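Local coordinates for D-xylonate dehydratase (Caulobacter crescentus, PDB 5OYN), which catalyses the dehydration of D-xylonate to 2-dehydro-3-deoxy-D-arabinonate in D-xylose degradation, and also dehydrates D-gluconate, using a [2Fe-2S] cluster and magnesium, at residues A[224-229]-A[270-275]; A[473-478]-A[496-501]. All blocks are in the same frame, centred on the assembly; numbering follows the deposited sequence.

Interaction 1. Residues A[224-229]-A[270-275]; sequences EALGLS and KQAFEN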
# COMPACT_ATOMS: atom_id res chain seq x y z
N GLU A 224 23.24 -6.23 17.22
CA GLU A 224 22.75 -7.20 18.18
C GLU A 224 23.75 -7.36 19.32
O GLU A 224 23.38 -7.27 20.50
CB GLU A 224 22.46 -8.55 17.50
CG GLU A 224 21.27 -9.28 18.12
CD GLU A 224 20.99 -10.67 17.51
OE1 GLU A 224 21.06 -10.84 16.27
OE2 GLU A 224 20.69 -11.60 18.29
N ALA A 225 25.03 -7.54 18.98
CA ALA A 225 26.08 -7.64 19.99
C ALA A 225 26.12 -6.39 20.86
O ALA A 225 26.35 -6.47 22.07
CB ALA A 225 27.43 -7.86 19.32
N LEU A 226 25.91 -5.22 20.26
CA LEU A 226 25.86 -3.97 21.00
C LEU A 226 24.65 -3.88 21.92
O LEU A 226 24.57 -2.93 22.71
CB LEU A 226 25.82 -2.79 20.03
CG LEU A 226 27.10 -2.32 19.36
CD1 LEU A 226 26.85 -0.98 18.68
CD2 LEU A 226 28.25 -2.22 20.36
N GLY A 227 23.71 -4.83 21.83
CA GLY A 227 22.52 -4.82 22.66
C GLY A 227 21.47 -3.82 22.24
O GLY A 227 20.67 -3.39 23.08
N LEU A 228 21.45 -3.45 20.96
CA LEU A 228 20.55 -2.44 20.41
C LEU A 228 19.36 -3.02 19.64
O LEU A 228 18.49 -2.27 19.22
CB LEU A 228 21.35 -1.50 19.49
CG LEU A 228 21.95 -0.30 20.23
CD1 LEU A 228 22.74 0.61 19.29
CD2 LEU A 228 20.84 0.47 20.91
N SER A 229 19.31 -4.34 19.45
CA SER A 229 18.17 -4.98 18.82
C SER A 229 17.84 -6.24 19.59
O SER A 229 18.64 -6.71 20.40
CB SER A 229 18.46 -5.31 17.35
OG SER A 229 19.44 -6.31 17.28
N LYS A 270 31.67 1.36 26.68
CA LYS A 270 32.85 0.76 26.07
C LYS A 270 32.78 -0.76 26.12
O LYS A 270 33.25 -1.42 25.19
CB LYS A 270 34.11 1.28 26.77
CG LYS A 270 35.37 0.50 26.47
CD LYS A 270 36.18 1.13 25.35
CE LYS A 270 37.55 0.45 25.19
NZ LYS A 270 38.58 1.34 24.55
N GLN A 271 32.18 -1.33 27.17
CA GLN A 271 32.10 -2.78 27.24
C GLN A 271 31.26 -3.34 26.11
O GLN A 271 31.58 -4.39 25.54
CB GLN A 271 31.52 -3.22 28.58
CG GLN A 271 32.06 -2.53 29.81
CD GLN A 271 32.05 -3.46 31.00
OE1 GLN A 271 30.99 -3.85 31.49
NE2 GLN A 271 33.24 -3.84 31.46
N ALA A 272 30.15 -2.65 25.80
CA ALA A 272 29.28 -3.08 24.71
C ALA A 272 30.02 -3.07 23.39
O ALA A 272 29.91 -4.01 22.60
CB ALA A 272 28.04 -2.20 24.64
N PHE A 273 30.78 -2.01 23.13
CA PHE A 273 31.57 -1.98 21.90
C PHE A 273 32.61 -3.09 21.87
O PHE A 273 32.91 -3.63 20.80
CB PHE A 273 32.23 -0.61 21.73
CG PHE A 273 31.28 0.49 21.31
CD1 PHE A 273 30.94 0.66 19.97
CD2 PHE A 273 30.72 1.35 22.24
CE1 PHE A 273 30.07 1.67 19.57
CE2 PHE A 273 29.85 2.37 21.86
CZ PHE A 273 29.51 2.52 20.53
N GLU A 274 33.16 -3.47 23.02
CA GLU A 274 34.13 -4.56 23.03
C GLU A 274 33.45 -5.89 22.71
O GLU A 274 34.08 -6.78 22.11
CB GLU A 274 34.84 -4.64 24.39
CG GLU A 274 35.76 -3.46 24.71
CD GLU A 274 36.55 -3.63 26.02
OE1 GLU A 274 35.91 -3.91 27.06
OE2 GLU A 274 37.81 -3.49 26.02
N ASN A 275 32.18 -6.06 23.09
CA ASN A 275 31.42 -7.24 22.69
C ASN A 275 31.25 -7.30 21.18
O ASN A 275 31.44 -8.36 20.56
CB ASN A 275 30.06 -7.25 23.39
CG ASN A 275 30.17 -7.66 24.84
OD1 ASN A 275 31.24 -8.08 25.29
ND2 ASN A 275 29.08 -7.55 25.58

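Interaction 2. Residues A[473-478]-A[496-501]; sequences VVNMQP and GRQSGT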
# COMPACT_ATOMS: atom_id res chain seq x y z
N VAL A 473 37.88 -0.40 -3.26
CA VAL A 473 38.69 -0.68 -4.46
C VAL A 473 40.01 -1.41 -4.16
O VAL A 473 40.85 -1.56 -5.05
CB VAL A 473 39.00 0.61 -5.24
CG1 VAL A 473 37.72 1.20 -5.83
CG2 VAL A 473 39.73 1.62 -4.35
N VAL A 474 40.19 -1.90 -2.93
CA VAL A 474 41.47 -2.48 -2.57
C VAL A 474 41.57 -3.95 -2.99
O VAL A 474 42.68 -4.45 -3.23
CB VAL A 474 41.74 -2.31 -1.06
CG1 VAL A 474 43.02 -3.02 -0.65
CG2 VAL A 474 41.84 -0.82 -0.72
N ASN A 475 40.45 -4.67 -3.11
CA ASN A 475 40.55 -6.08 -3.48
C ASN A 475 40.98 -6.24 -4.95
O ASN A 475 40.25 -6.84 -5.75
CB ASN A 475 39.23 -6.83 -3.20
CG ASN A 475 38.00 -6.15 -3.81
OD1 ASN A 475 37.82 -4.93 -3.72
ND2 ASN A 475 37.13 -6.95 -4.42
N MET A 476 42.16 -5.71 -5.28
CA MET A 476 42.72 -5.82 -6.63
C MET A 476 43.11 -7.26 -6.95
O MET A 476 43.59 -7.99 -6.08
CB MET A 476 43.95 -4.92 -6.76
CG MET A 476 43.63 -3.44 -6.88
SD MET A 476 45.06 -2.35 -6.62
CE MET A 476 45.30 -2.59 -4.87
N GLN A 477 42.93 -7.66 -8.22
CA GLN A 477 43.25 -9.03 -8.61
C GLN A 477 44.55 -9.09 -9.42
O GLN A 477 44.95 -8.10 -10.04
CB GLN A 477 42.10 -9.65 -9.42
CG GLN A 477 41.89 -9.08 -10.81
CD GLN A 477 40.91 -9.93 -11.62
OE1 GLN A 477 39.98 -10.53 -11.07
NE2 GLN A 477 41.13 -9.99 -12.94
N PRO A 478 45.23 -10.24 -9.42
CA PRO A 478 46.46 -10.39 -10.21
C PRO A 478 46.22 -10.07 -11.67
O PRO A 478 45.08 -10.13 -12.16
CB PRO A 478 46.81 -11.88 -10.02
CG PRO A 478 46.19 -12.26 -8.75
CD PRO A 478 44.94 -11.45 -8.62
N GLY A 496 42.12 2.97 0.71
CA GLY A 496 40.69 2.81 0.61
C GLY A 496 40.21 1.57 1.33
O GLY A 496 40.88 1.03 2.22
N ARG A 497 39.02 1.10 0.93
CA ARG A 497 38.33 -0.03 1.55
C ARG A 497 38.14 -1.14 0.51
O ARG A 497 38.60 -1.05 -0.62
CB ARG A 497 36.98 0.42 2.14
CG ARG A 497 37.01 1.83 2.77
CD ARG A 497 35.77 2.17 3.56
NE ARG A 497 34.60 1.47 3.04
CZ ARG A 497 33.83 1.92 2.06
NH1 ARG A 497 34.08 3.09 1.51
NH2 ARG A 497 32.80 1.19 1.64
N GLN A 498 37.46 -2.21 0.93
CA GLN A 498 37.01 -3.24 0.01
C GLN A 498 35.66 -3.73 0.49
O GLN A 498 35.32 -3.56 1.66
CB GLN A 498 37.99 -4.41 -0.08
CG GLN A 498 37.91 -5.34 1.10
CD GLN A 498 38.98 -6.40 1.07
OE1 GLN A 498 39.82 -6.44 0.16
NE2 GLN A 498 38.96 -7.29 2.06
N SER A 499 34.90 -4.35 -0.41
CA SER A 499 33.58 -4.84 -0.03
C SER A 499 33.69 -5.85 1.09
O SER A 499 34.59 -6.70 1.10
CB SER A 499 32.86 -5.46 -1.23
OG SER A 499 31.55 -5.88 -0.89
N GLY A 500 32.77 -5.77 2.05
CA GLY A 500 32.72 -6.76 3.11
C GLY A 500 32.57 -8.17 2.58
O GLY A 500 32.71 -9.15 3.31
N THR A 501 32.28 -8.27 1.30
CA THR A 501 32.14 -9.53 0.61
C THR A 501 33.43 -9.97 -0.06
O THR A 501 33.44 -10.99 -0.76
CB THR A 501 31.02 -9.41 -0.44
OG1 THR A 501 31.40 -8.46 -1.44
CG2 THR A 501 29.77 -8.89 0.24

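Interaction 1. Residues A[224-229]-A[270-275]
The Phe273 ring receives one methyl of Leu226 over a face. CD2 of Leu226 lies 4.0 Å from Phe273 CD1, and ring atom CG is only slightly farther off. The rest of the ring's surroundings include Ile293, Met296, Ala297 and Ile304. The other flat group, the Asn275 amide, does not meet the 224-229 segment. Its OD1 accepts a hydrogen bond from His352 N, while its CB lies 4.0 Å from Ala225 O.

The same Leu226 methyl also reaches the backbone of the facing helix, 3.3 Å from Ala272 O. Leu226 CG stands anti to its own carbonyl carbon (chi1 -78°), and CD2 comes to rest against the Ala272 carbonyl and over the Phe273 ring. Ala272 points its CB toward the 224-229 segment. This CB is 4.3 Å from Leu226 CD2 and 4.0 Å from Leu226 O. The backbones are close here, with the CA atoms of Leu226 and Ala272 5.1 Å apart. No hydrogen bond crosses the contact; methyl groups pack on each other, on a ring face and on backbone carbonyls.

Gly227 is the first residue to leave helical angles, in a Schellman motif, with positive phi (76°) and its N bonded to Glu224 O. The contact sets the C-terminal end of helix 215-225 against the first turns of helix 270-282. Helix 289-299 adds Met296 beside Leu226, and helix 337-347 places Leu342 against Ala225. The Leu228 backbone is hydrogen-bonded to Val157 of strand 155-159.

Interaction 2. Residues A[473-478]-A[496-501]
Val473 and Val474 both direct their backbone N-H groups at one acceptor, Arg497 O, where two irregular loops of the C-terminal family region meet. An inverse gamma turn centred on Asn475 follows at once. The bond from Val473 N is weak: it spans 2.8 Å to Arg497 O but is bent to 122° at the hydrogen. The bond from Val474 N to Arg497 O, 2.9 Å long, is straighter at 150°, and its donor is tilted out of the carbonyl plane.

Val474 also brings its side chain across. CG2 sits 3.5 Å from Gly496 C, and the valine packs on Ile459 and Leu508 of the strands nearby. Arg497 turns its CB away from the 473-478 segment; the end of its side chain reaches Glu472 and Glu101, both magnesium ligands. Its NE donates to Asn288 OD1, and its NH2 makes a weak bond to Glu472. The shared carbonyl therefore ties the 473-478 loop to a residue whose side chain comes within about 4 Å of the metal.

At Asn475, the centre of the inverse gamma turn, the chain turns back. The Asn475 side chain crosses that of Gln498, and their amide planes stand nearly perpendicular, 85° apart. Asn475 OD1 approaches the aliphatic Gln498 CB at 3.7 Å. In return Gln498 OE1, hydrogen-bonded to Ser506 OG, lies 3.4 Å from Asn475 CB.

In the fold
From the N terminus, the chain first reaches interaction 1, in the N-terminal family region. It closes a largely helical loop of 40 residues that includes helices 241-259 and 264-267. Interaction 2 comes later, in the C-terminal family region. Its two loops follow strands 455-460 and 492-494, neighbours in the mixed sheet, and the 17 residues enclosed hold helix 480-484 and strand 492-494. The two contacts are in series and neither nest nor cross. Their centres are 27 Å apart, on opposite sides of the chain's centre. Interaction 1 joins helices away from the annotated sites, whereas interaction 2 borders the magnesium site.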